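Local coordinates for isomaltodextranase (Arthrobacter globiformis, PDB 5AWO), which catalyses the hydrolysis of (1->6)-alpha-D-glucosidic linkages in polysaccharides, releasing successive isomaltose units from the non-reducing ends of the chains, at residues R27-F31 with A237-V243; G92-I96 with K180-Q184; L230-N234 with A256-N260; Q399-G403 with F518-V522. One frame throughout, in Å; residues are numbered along the deposited sequence.

Contact 1: R27-F31 with A237-V243; sequences RNSVF and AGEDMEV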
loop_
_atom_site.group_PDB
_atom_site.type_symbol
_atom_site.label_atom_id
_atom_site.label_comp_id
_atom_site.label_asym_id
_atom_site.label_seq_id
_atom_site.Cartn_x
_atom_site.Cartn_y
_atom_site.Cartn_z
ATOM N N ARG A 27 3.207 11.024 -1.069
ATOM C CA ARG A 27 3.685 11.281 0.282
ATOM C C ARG A 27 5.083 10.747 0.498
ATOM O O ARG A 27 5.872 11.343 1.235
ATOM C CB ARG A 27 2.712 10.674 1.301
ATOM C CG ARG A 27 3.216 10.576 2.730
ATOM C CD ARG A 27 2.093 10.124 3.650
ATOM N NE ARG A 27 2.527 9.296 4.750
ATOM C CZ ARG A 27 2.870 9.710 5.964
ATOM N NH1 ARG A 27 3.223 8.845 6.869
ATOM N NH2 ARG A 27 2.877 11.019 6.277
ATOM N N ASN A 28 5.400 9.606 -0.113
ATOM C CA ASN A 28 6.790 9.145 -0.187
ATOM C C ASN A 28 7.426 8.974 1.176
ATOM O O ASN A 28 8.608 9.353 1.402
ATOM C CB ASN A 28 7.567 10.184 -1.046
ATOM C CG ASN A 28 8.972 9.764 -1.396
ATOM O OD1 ASN A 28 9.267 8.615 -1.740
ATOM N ND2 ASN A 28 9.876 10.744 -1.346
ATOM N N SER A 29 6.678 8.390 2.106
ATOM C CA SER A 29 7.143 8.223 3.475
ATOM C C SER A 29 8.066 7.001 3.629
ATOM O O SER A 29 8.128 6.132 2.777
ATOM C CB SER A 29 5.972 8.064 4.425
ATOM O OG SER A 29 5.551 6.692 4.449
ATOM N N VAL A 30 8.739 6.930 4.781
ATOM C CA VAL A 30 9.561 5.794 5.112
ATOM C C VAL A 30 8.740 4.490 5.076
ATOM O O VAL A 30 9.277 3.422 4.789
ATOM C CB VAL A 30 10.250 6.016 6.487
ATOM C CG1 VAL A 30 9.258 6.178 7.625
ATOM C CG2 VAL A 30 11.284 4.946 6.770
ATOM N N PHE A 31 7.444 4.575 5.380
ATOM C CA PHE A 31 6.617 3.366 5.359
ATOM C C PHE A 31 6.496 2.769 3.965
ATOM O O PHE A 31 6.749 1.563 3.776
ATOM C CB PHE A 31 5.231 3.661 5.914
ATOM C CG PHE A 31 5.241 3.974 7.377
ATOM C CD1 PHE A 31 5.294 2.967 8.333
ATOM C CD2 PHE A 31 5.192 5.291 7.799
ATOM C CE1 PHE A 31 5.326 3.275 9.679
ATOM C CE2 PHE A 31 5.208 5.594 9.136
ATOM C CZ PHE A 31 5.273 4.592 10.076
ATOM N N ALA A 237 1.068 13.398 10.715
ATOM C CA ALA A 237 1.538 12.026 10.920
ATOM C C ALA A 237 3.060 11.951 10.775
ATOM O O ALA A 237 3.733 11.151 11.434
ATOM C CB ALA A 237 0.874 11.093 9.902
ATOM N N GLY A 238 3.581 12.755 9.865
ATOM C CA GLY A 238 5.020 12.728 9.601
ATOM C C GLY A 238 5.527 11.335 9.271
ATOM O O GLY A 238 4.825 10.558 8.631
ATOM N N GLU A 239 6.739 11.024 9.708
ATOM C CA GLU A 239 7.389 9.752 9.433
ATOM C C GLU A 239 7.178 8.731 10.539
ATOM O O GLU A 239 7.657 7.605 10.428
ATOM C CB GLU A 239 8.905 9.980 9.237
ATOM C CG GLU A 239 9.193 10.794 8.008
ATOM C CD GLU A 239 8.955 10.017 6.716
ATOM O OE1 GLU A 239 9.868 9.319 6.318
ATOM O OE2 GLU A 239 7.923 10.215 6.062
ATOM N N ASP A 240 6.523 9.105 11.628
ATOM C CA ASP A 240 6.435 8.234 12.780
ATOM C C ASP A 240 5.190 7.357 12.781
ATOM O O ASP A 240 5.182 6.306 13.397
ATOM C CB ASP A 240 6.538 9.028 14.100
ATOM C CG ASP A 240 7.976 9.482 14.391
ATOM O OD1 ASP A 240 8.731 9.669 13.453
ATOM O OD2 ASP A 240 8.348 9.641 15.555
ATOM N N MET A 241 4.140 7.815 12.104
ATOM C CA MET A 241 2.841 7.135 12.129
ATOM C C MET A 241 2.348 6.936 10.709
ATOM O O MET A 241 2.340 7.831 9.875
ATOM C CB MET A 241 1.820 7.939 12.924
ATOM C CG MET A 241 0.542 7.131 13.199
ATOM S SD MET A 241 -0.518 7.921 14.443
ATOM C CE MET A 241 -0.969 9.333 13.420
ATOM N N GLU A 242 1.969 5.682 10.435
ATOM C CA GLU A 242 1.506 5.264 9.117
ATOM C C GLU A 242 0.047 5.657 8.894
ATOM O O GLU A 242 -0.791 5.484 9.769
ATOM C CB GLU A 242 1.691 3.738 8.990
ATOM C CG GLU A 242 1.541 3.202 7.565
ATOM C CD GLU A 242 2.123 1.804 7.389
ATOM O OE1 GLU A 242 2.083 0.999 8.343
ATOM O OE2 GLU A 242 2.623 1.559 6.267
ATOM N N VAL A 243 -0.230 6.186 7.709
ATOM C CA VAL A 243 -1.544 6.734 7.380
ATOM C C VAL A 243 -2.281 5.749 6.458
ATOM O O VAL A 243 -1.914 5.607 5.284
ATOM C CB VAL A 243 -1.393 8.124 6.706
ATOM C CG1 VAL A 243 -2.726 8.684 6.234
ATOM C CG2 VAL A 243 -0.711 9.138 7.649
HETATM O O HOH W 1 8.078 11.776 3.160
#
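F31 lays the face of its ring over E242: the E242 CB lies 3.6 Å from the ring centroid, 7° off the normal, a CH-pi contact. The ring also packs against the turn backbone, with F31 CE2 3.4 Å from E239 O and 3.5 Å from M241 C; a flat aromatic suits this mixed surface. R27 reaches the same turn with an extended chain. R27 NH1 donates to G238 O (2.9 Å) and R27 NH2 adds a weak bond to the same G238 O (3.1 Å), while V243 CG2 lies over one guanidinium face, 4.0 Å from R27 CZ. G238, the first residue to leave helix 223-237, has positive phi, which glycine tolerates best. From the turn, E239 OE1 accepts the backbone V30 N (3.1 Å) and forms a salt bridge with R553. S29 is the N-cap of helix 30-34, its OG accepting a weak capping bond from F31 N (3.0 Å). R27 NE also forms a salt bridge with D262, just before strand 263-265, to which S29 OG and V243 N hydrogen-bond as well. The arrangement, an incoming segment packed on the turn between helix 223-237 and strand 242-245, belongs to the N-terminal end of the strands in a (beta/alpha)8, or TIM, barrel.

Contact 2: G92-I96 with K180-Q184; sequences GNGYI and KEYVQ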
loop_
_atom_site.group_PDB
_atom_site.type_symbol
_atom_site.label_atom_id
_atom_site.label_comp_id
_atom_site.label_asym_id
_atom_site.label_seq_id
_atom_site.Cartn_x
_atom_site.Cartn_y
_atom_site.Cartn_z
ATOM N N GLY A 92 -9.754 17.781 27.274
ATOM C CA GLY A 92 -10.146 19.179 27.233
ATOM C C GLY A 92 -10.085 19.796 25.850
ATOM O O GLY A 92 -10.619 20.863 25.636
ATOM N N ASN A 93 -9.474 19.094 24.888
ATOM C CA ASN A 93 -9.383 19.572 23.514
ATOM C C ASN A 93 -10.205 18.735 22.526
ATOM O O ASN A 93 -10.042 18.860 21.328
ATOM C CB ASN A 93 -7.931 19.639 23.058
ATOM C CG ASN A 93 -7.037 20.340 24.077
ATOM O OD1 ASN A 93 -6.138 19.734 24.644
ATOM N ND2 ASN A 93 -7.270 21.635 24.274
ATOM N N GLY A 94 -11.084 17.900 23.051
ATOM C CA GLY A 94 -12.033 17.161 22.211
ATOM C C GLY A 94 -11.557 15.862 21.631
ATOM O O GLY A 94 -12.205 15.351 20.716
ATOM N N TYR A 95 -10.469 15.299 22.151
ATOM C CA TYR A 95 -9.922 14.065 21.588
ATOM C C TYR A 95 -10.336 12.899 22.444
ATOM O O TYR A 95 -10.234 12.947 23.673
ATOM C CB TYR A 95 -8.401 14.125 21.458
ATOM C CG TYR A 95 -7.892 15.284 20.627
ATOM C CD1 TYR A 95 -8.587 15.758 19.503
ATOM C CD2 TYR A 95 -6.714 15.938 20.974
ATOM C CE1 TYR A 95 -8.104 16.810 18.746
ATOM C CE2 TYR A 95 -6.228 17.002 20.222
ATOM C CZ TYR A 95 -6.928 17.443 19.104
ATOM O OH TYR A 95 -6.445 18.508 18.366
ATOM N N ILE A 96 -10.792 11.816 21.808
ATOM C CA ILE A 96 -11.354 10.700 22.562
ATOM C C ILE A 96 -10.318 10.063 23.472
ATOM O O ILE A 96 -9.187 9.798 23.068
ATOM C CB ILE A 96 -12.008 9.613 21.670
ATOM C CG1 ILE A 96 -11.065 9.161 20.545
ATOM C CG2 ILE A 96 -13.313 10.117 21.130
ATOM C CD1 ILE A 96 -11.434 7.791 20.003
ATOM N N LYS A 180 -7.372 23.472 11.391
ATOM C CA LYS A 180 -6.072 22.825 11.194
ATOM C C LYS A 180 -5.478 22.359 12.513
ATOM O O LYS A 180 -4.965 21.239 12.632
ATOM C CB LYS A 180 -5.091 23.740 10.449
ATOM C CG LYS A 180 -3.737 23.103 10.126
ATOM C CD LYS A 180 -2.847 24.009 9.260
ATOM C CE LYS A 180 -1.484 23.401 8.933
ATOM N NZ LYS A 180 -0.759 24.257 7.938
ATOM N N GLU A 181 -5.504 23.228 13.518
ATOM C CA GLU A 181 -4.945 22.895 14.807
ATOM C C GLU A 181 -5.676 21.696 15.416
ATOM O O GLU A 181 -5.068 20.854 16.051
ATOM C CB GLU A 181 -5.027 24.116 15.756
ATOM C CG GLU A 181 -4.098 25.276 15.377
ATOM C CD GLU A 181 -4.727 26.324 14.499
ATOM O OE1 GLU A 181 -5.732 26.062 13.790
ATOM O OE2 GLU A 181 -4.176 27.487 14.489
ATOM N N TYR A 182 -6.989 21.654 15.245
ATOM C CA TYR A 182 -7.785 20.516 15.752
ATOM C C TYR A 182 -7.368 19.216 15.053
ATOM O O TYR A 182 -7.024 18.246 15.724
ATOM C CB TYR A 182 -9.267 20.776 15.550
ATOM C CG TYR A 182 -10.107 19.591 15.924
ATOM C CD1 TYR A 182 -10.555 19.401 17.223
ATOM C CD2 TYR A 182 -10.467 18.650 14.969
ATOM C CE1 TYR A 182 -11.353 18.312 17.567
ATOM C CE2 TYR A 182 -11.265 17.552 15.303
ATOM C CZ TYR A 182 -11.683 17.385 16.601
ATOM O OH TYR A 182 -12.515 16.322 16.959
ATOM N N VAL A 183 -7.352 19.225 13.727
ATOM C CA VAL A 183 -7.030 18.007 12.962
ATOM C C VAL A 183 -5.607 17.543 13.256
ATOM O O VAL A 183 -5.348 16.355 13.561
ATOM C CB VAL A 183 -7.243 18.212 11.455
ATOM C CG1 VAL A 183 -6.740 17.027 10.638
ATOM C CG2 VAL A 183 -8.710 18.459 11.149
ATOM N N GLN A 184 -4.661 18.479 13.161
ATOM C CA GLN A 184 -3.282 18.093 13.380
ATOM C C GLN A 184 -3.018 17.662 14.804
ATOM O O GLN A 184 -2.262 16.722 15.044
ATOM C CB GLN A 184 -2.335 19.198 12.945
ATOM C CG GLN A 184 -2.432 19.462 11.470
ATOM C CD GLN A 184 -1.265 20.230 10.910
ATOM O OE1 GLN A 184 -0.886 21.279 11.452
ATOM N NE2 GLN A 184 -0.689 19.745 9.824
HETATM O O HOH W 2 -14.221 15.430 19.020
#
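This is a buried loop-to-helix contact, far from the annotated catalytic residues, in which two tyrosines share most of the buried surface. Y95 comes from the long loop between strand 77-79 and helix 107-116, and Y182 from helix 179-192. The Y95 side chain runs to the helix and its OH donates a hydrogen bond to Y182 O (2.7 Å), so a polar tip meets a backbone carbonyl while the ring packs among other tyrosine rings. Beside that bond the two rings meet obliquely, planes at 50° and centroids 5.4 Å apart; Y95 CE1 lies over a face of the Y182 ring, 3.8 Å from Y182 CE1. In the (beta/alpha)8 barrel, helix 179-192 belongs to the outer layer and leads into strand 197-200, so the excursion after strand 77-79 reaches across to a helix further round the barrel. Tyrosine suits both places, being broad enough to fill the gap and able to bond at its tip: Y182 OH bonds to W129 O, and water 2 donates both to Y182 OH (2.8 Å) and to G94 O (2.6 Å). G94 itself has positive phi; a side chain there would collide with the carbonyl of N93, and its CB would lie close to the Y182 ring. N93 sends its amide to T141 O. Y95 is flanked by two further rings of the same helix, Y186 and Y189, whose hydroxyls bond the backbone of I96.

Contact 3: L230-N234 with A256-N260; sequences LSWIN and AELAN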
loop_
_atom_site.group_PDB
_atom_site.type_symbol
_atom_site.label_atom_id
_atom_site.label_comp_id
_atom_site.label_asym_id
_atom_site.label_seq_id
_atom_site.Cartn_x
_atom_site.Cartn_y
_atom_site.Cartn_z
ATOM N N LEU A 230 -6.579 16.069 3.926
ATOM C CA LEU A 230 -5.533 15.054 3.758
ATOM C C LEU A 230 -4.135 15.608 3.925
ATOM O O LEU A 230 -3.287 14.955 4.528
ATOM C CB LEU A 230 -5.674 14.309 2.447
ATOM C CG LEU A 230 -6.878 13.380 2.296
ATOM C CD1 LEU A 230 -6.825 12.754 0.908
ATOM C CD2 LEU A 230 -6.968 12.334 3.404
ATOM N N SER A 231 -3.908 16.842 3.432
ATOM C CA SER A 231 -2.568 17.436 3.578
ATOM C C SER A 231 -2.222 17.694 5.039
ATOM O O SER A 231 -1.108 17.440 5.493
ATOM C CB SER A 231 -2.387 18.706 2.740
ATOM O OG SER A 231 -3.153 19.813 3.213
ATOM N N TRP A 232 -3.222 18.108 5.812
ATOM C CA TRP A 232 -2.995 18.336 7.229
ATOM C C TRP A 232 -2.629 17.050 7.970
ATOM O O TRP A 232 -1.751 17.009 8.834
ATOM C CB TRP A 232 -4.254 18.911 7.871
ATOM C CG TRP A 232 -4.614 20.311 7.468
ATOM C CD1 TRP A 232 -3.832 21.219 6.811
ATOM C CD2 TRP A 232 -5.866 20.959 7.707
ATOM N NE1 TRP A 232 -4.521 22.404 6.654
ATOM C CE2 TRP A 232 -5.768 22.265 7.200
ATOM C CE3 TRP A 232 -7.040 20.569 8.337
ATOM C CZ2 TRP A 232 -6.825 23.174 7.287
ATOM C CZ3 TRP A 232 -8.100 21.474 8.407
ATOM C CH2 TRP A 232 -7.970 22.755 7.894
ATOM N N ILE A 233 -3.364 15.984 7.650
ATOM C CA ILE A 233 -3.149 14.665 8.272
ATOM C C ILE A 233 -1.731 14.120 7.964
ATOM O O ILE A 233 -1.021 13.667 8.852
ATOM C CB ILE A 233 -4.246 13.681 7.796
ATOM C CG1 ILE A 233 -5.627 14.099 8.334
ATOM C CG2 ILE A 233 -3.930 12.256 8.193
ATOM C CD1 ILE A 233 -6.813 13.424 7.646
ATOM N N ASN A 234 -1.363 14.211 6.691
ATOM C CA ASN A 234 -0.038 13.801 6.227
ATOM C C ASN A 234 1.052 14.531 7.015
ATOM O O ASN A 234 1.910 13.914 7.619
ATOM C CB ASN A 234 0.038 14.106 4.726
ATOM C CG ASN A 234 1.394 13.887 4.108
ATOM O OD1 ASN A 234 2.307 13.323 4.691
ATOM N ND2 ASN A 234 1.508 14.376 2.882
ATOM N N ALA A 256 -5.142 12.382 -4.677
ATOM C CA ALA A 256 -5.125 12.975 -3.339
ATOM C C ALA A 256 -4.623 11.979 -2.302
ATOM O O ALA A 256 -3.856 12.324 -1.370
ATOM C CB ALA A 256 -6.496 13.506 -2.978
ATOM N N GLU A 257 -5.055 10.730 -2.453
ATOM C CA GLU A 257 -4.647 9.671 -1.534
ATOM C C GLU A 257 -3.175 9.314 -1.667
ATOM O O GLU A 257 -2.455 9.137 -0.683
ATOM C CB GLU A 257 -5.569 8.457 -1.761
ATOM C CG GLU A 257 -7.048 8.735 -1.426
ATOM C CD GLU A 257 -7.883 9.328 -2.549
ATOM O OE1 GLU A 257 -7.344 9.569 -3.650
ATOM O OE2 GLU A 257 -9.093 9.562 -2.317
ATOM N N LEU A 258 -2.702 9.246 -2.907
ATOM C CA LEU A 258 -1.288 8.996 -3.174
ATOM C C LEU A 258 -0.411 10.110 -2.572
ATOM O O LEU A 258 0.645 9.846 -1.985
ATOM C CB LEU A 258 -1.087 8.918 -4.675
ATOM C CG LEU A 258 0.340 8.832 -5.170
ATOM C CD1 LEU A 258 0.986 7.531 -4.740
ATOM C CD2 LEU A 258 0.287 8.950 -6.675
ATOM N N ALA A 259 -0.874 11.352 -2.723
ATOM C CA ALA A 259 -0.103 12.528 -2.234
ATOM C C ALA A 259 0.001 12.582 -0.723
ATOM O O ALA A 259 0.940 13.186 -0.198
ATOM C CB ALA A 259 -0.735 13.811 -2.740
ATOM N N ASN A 260 -0.963 11.956 -0.020
ATOM C CA ASN A 260 -1.119 12.171 1.403
ATOM C C ASN A 260 -1.208 10.958 2.319
ATOM O O ASN A 260 -1.241 11.112 3.531
ATOM C CB ASN A 260 -2.354 13.040 1.627
ATOM C CG ASN A 260 -2.204 14.408 1.006
ATOM O OD1 ASN A 260 -2.881 14.755 0.012
ATOM N ND2 ASN A 260 -1.294 15.155 1.548
HETATM O O HOH W 3 -3.545 11.892 4.949
#
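N260, L230 and N234 bury most of the surface where helices 223-237 and 251-260 run side by side, their local axes 9.4 Å apart and 20° from parallel. N260, at the end of its helix, points into the groove: its CB lies 3.6 Å from L230 CB, and its side chain lies against the helix surface formed by L230, S231 and N234. L230 packs its CD1 against A256 CB (4.0 Å), where a small alanine leaves room for a branched leucine, and it also touches L245 of strand 242-245. N234 CA and N260 CA are the nearest pair, 5.2 Å apart; the N234 OD1 accepts from R27, so the polar end of this side chain serves the neighbouring segment. Water 3 bridges the backbones, donating to L230 O (3.1 Å) and N260 O (2.8 Å). The two helices flank strand 242-245 as consecutive outer-layer helices of the TIM barrel. A small apolar patch that gives way to asparagines and water implies an interface only partly sealed, its polar end shared with the R27 segment.

Contact 4: Q399-G403 with F518-V522; sequences QLPDG and FAVQV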
loop_
_atom_site.group_PDB
_atom_site.type_symbol
_atom_site.label_atom_id
_atom_site.label_comp_id
_atom_site.label_asym_id
_atom_site.label_seq_id
_atom_site.Cartn_x
_atom_site.Cartn_y
_atom_site.Cartn_z
ATOM N N GLN A 399 9.864 -8.159 -7.191
ATOM C CA GLN A 399 11.276 -8.343 -6.939
ATOM C C GLN A 399 11.661 -7.764 -5.629
ATOM O O GLN A 399 11.210 -6.669 -5.254
ATOM C CB GLN A 399 12.090 -7.670 -8.041
ATOM C CG GLN A 399 13.554 -8.046 -8.014
ATOM C CD GLN A 399 14.266 -7.651 -9.306
ATOM O OE1 GLN A 399 13.843 -6.741 -10.052
ATOM N NE2 GLN A 399 15.342 -8.381 -9.600
ATOM N N LEU A 400 12.516 -8.473 -4.906
ATOM C CA LEU A 400 13.055 -8.011 -3.666
ATOM C C LEU A 400 14.336 -7.194 -3.912
ATOM O O LEU A 400 14.971 -7.358 -4.959
ATOM C CB LEU A 400 13.358 -9.188 -2.730
ATOM C CG LEU A 400 12.211 -10.045 -2.142
ATOM C CD1 LEU A 400 11.182 -9.134 -1.509
ATOM C CD2 LEU A 400 11.556 -10.946 -3.154
ATOM N N PRO A 401 14.716 -6.393 -2.918
ATOM C CA PRO A 401 15.935 -5.574 -3.072
ATOM C C PRO A 401 17.183 -6.377 -3.409
ATOM O O PRO A 401 18.017 -5.883 -4.182
ATOM C CB PRO A 401 16.028 -4.863 -1.735
ATOM C CG PRO A 401 14.598 -4.722 -1.284
ATOM C CD PRO A 401 13.995 -6.050 -1.680
ATOM N N ASP A 402 17.308 -7.603 -2.899
ATOM C CA ASP A 402 18.479 -8.439 -3.231
ATOM C C ASP A 402 18.435 -9.093 -4.614
ATOM O O ASP A 402 19.333 -9.889 -4.969
ATOM C CB ASP A 402 18.754 -9.468 -2.122
ATOM C CG ASP A 402 17.735 -10.600 -2.070
ATOM O OD1 ASP A 402 16.850 -10.666 -2.942
ATOM O OD2 ASP A 402 17.857 -11.428 -1.154
ATOM N N GLY A 403 17.401 -8.800 -5.406
ATOM C CA GLY A 403 17.264 -9.310 -6.735
ATOM C C GLY A 403 16.446 -10.602 -6.880
ATOM O O GLY A 403 16.111 -10.994 -7.991
ATOM N N PHE A 518 13.373 1.733 -8.014
ATOM C CA PHE A 518 13.879 0.386 -7.751
ATOM C C PHE A 518 14.436 0.345 -6.345
ATOM O O PHE A 518 15.122 1.277 -5.904
ATOM C CB PHE A 518 15.029 0.017 -8.703
ATOM C CG PHE A 518 14.679 0.078 -10.154
ATOM C CD1 PHE A 518 14.197 -1.041 -10.822
ATOM C CD2 PHE A 518 14.894 1.246 -10.880
ATOM C CE1 PHE A 518 13.908 -1.005 -12.168
ATOM C CE2 PHE A 518 14.600 1.293 -12.222
ATOM C CZ PHE A 518 14.107 0.177 -12.879
ATOM N N ALA A 519 14.189 -0.751 -5.631
ATOM C CA ALA A 519 14.855 -1.000 -4.380
ATOM C C ALA A 519 16.001 -1.947 -4.622
ATOM O O ALA A 519 15.827 -2.987 -5.222
ATOM C CB ALA A 519 13.897 -1.609 -3.373
ATOM N N VAL A 520 17.179 -1.589 -4.123
ATOM C CA VAL A 520 18.367 -2.401 -4.347
ATOM C C VAL A 520 19.095 -2.576 -3.015
ATOM O O VAL A 520 19.182 -1.648 -2.221
ATOM C CB VAL A 520 19.314 -1.769 -5.411
ATOM C CG1 VAL A 520 18.572 -1.424 -6.684
ATOM C CG2 VAL A 520 20.010 -0.545 -4.872
ATOM N N GLN A 521 19.603 -3.783 -2.791
ATOM C CA GLN A 521 20.340 -4.112 -1.570
ATOM C C GLN A 521 21.790 -4.427 -1.971
ATOM O O GLN A 521 22.013 -5.214 -2.889
ATOM C CB GLN A 521 19.688 -5.308 -0.870
ATOM C CG GLN A 521 20.091 -5.521 0.589
ATOM C CD GLN A 521 19.243 -4.751 1.596
ATOM O OE1 GLN A 521 18.258 -4.118 1.236
ATOM N NE2 GLN A 521 19.640 -4.794 2.865
ATOM N N VAL A 522 22.746 -3.756 -1.322
ATOM C CA VAL A 522 24.193 -4.013 -1.530
ATOM C C VAL A 522 24.915 -4.172 -0.184
ATOM O O VAL A 522 24.420 -3.729 0.842
ATOM C CB VAL A 522 24.899 -2.896 -2.352
ATOM C CG1 VAL A 522 24.445 -2.912 -3.802
ATOM C CG2 VAL A 522 24.671 -1.539 -1.732
#
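F518 turns its ring into its own domain, onto Y476, L603 and I606, and leaves the meeting with the turn to its successors. A519 faces the turn: its CB lies 3.8 Å from P401 CG, and A519 O receives a CA-H...O contact from P401 CA (3.4 Å). A small methyl here lets the proline ring come close. V520 points away, against Y476 and N587, but its CA makes a similar contact with P401 O (3.5 Å). Q521 gives the one hydrogen bond between the segments, Q521 N to P401 O (3.0 Å), and its CB sits 3.8 Å from P401 CB. V522 returns inward and pairs with G585. Opposite stands a type I turn, L400 to G403, with P401 in its second position, where proline's fixed phi fits, and G403 with positive phi at its end. P401 O also accepts from Y476 OH. The C-terminal beta sandwich thus meets the carbohydrate-binding module through a proline carbonyl and small apolar faces, which implies a small junction fixed in register by one backbone hydrogen bond and padded by proline against alanine.

Contacts 1 and 3 are close neighbours in the catalytic barrel: both involve the unit of helix 223-237, strand 242-245 and helix 251-260, and they touch directly, R27 bonding N234 and the backbone of L258. Contact 2 is buried although its centre is about 27 Å from that of the chain, whereas contacts 1, 3 and 4 are only partly buried; it meets contact 3 where helix 179-192 packs on W232 and I233. Contact 4 joins two beta domains. Contact 1 combines the F31 ring with bonds to a carbonyl and to E239, its charges paired outside the two segments; tyrosines dominate contact 2, leucine with asparagines and water contact 3, backbone with proline contact 4.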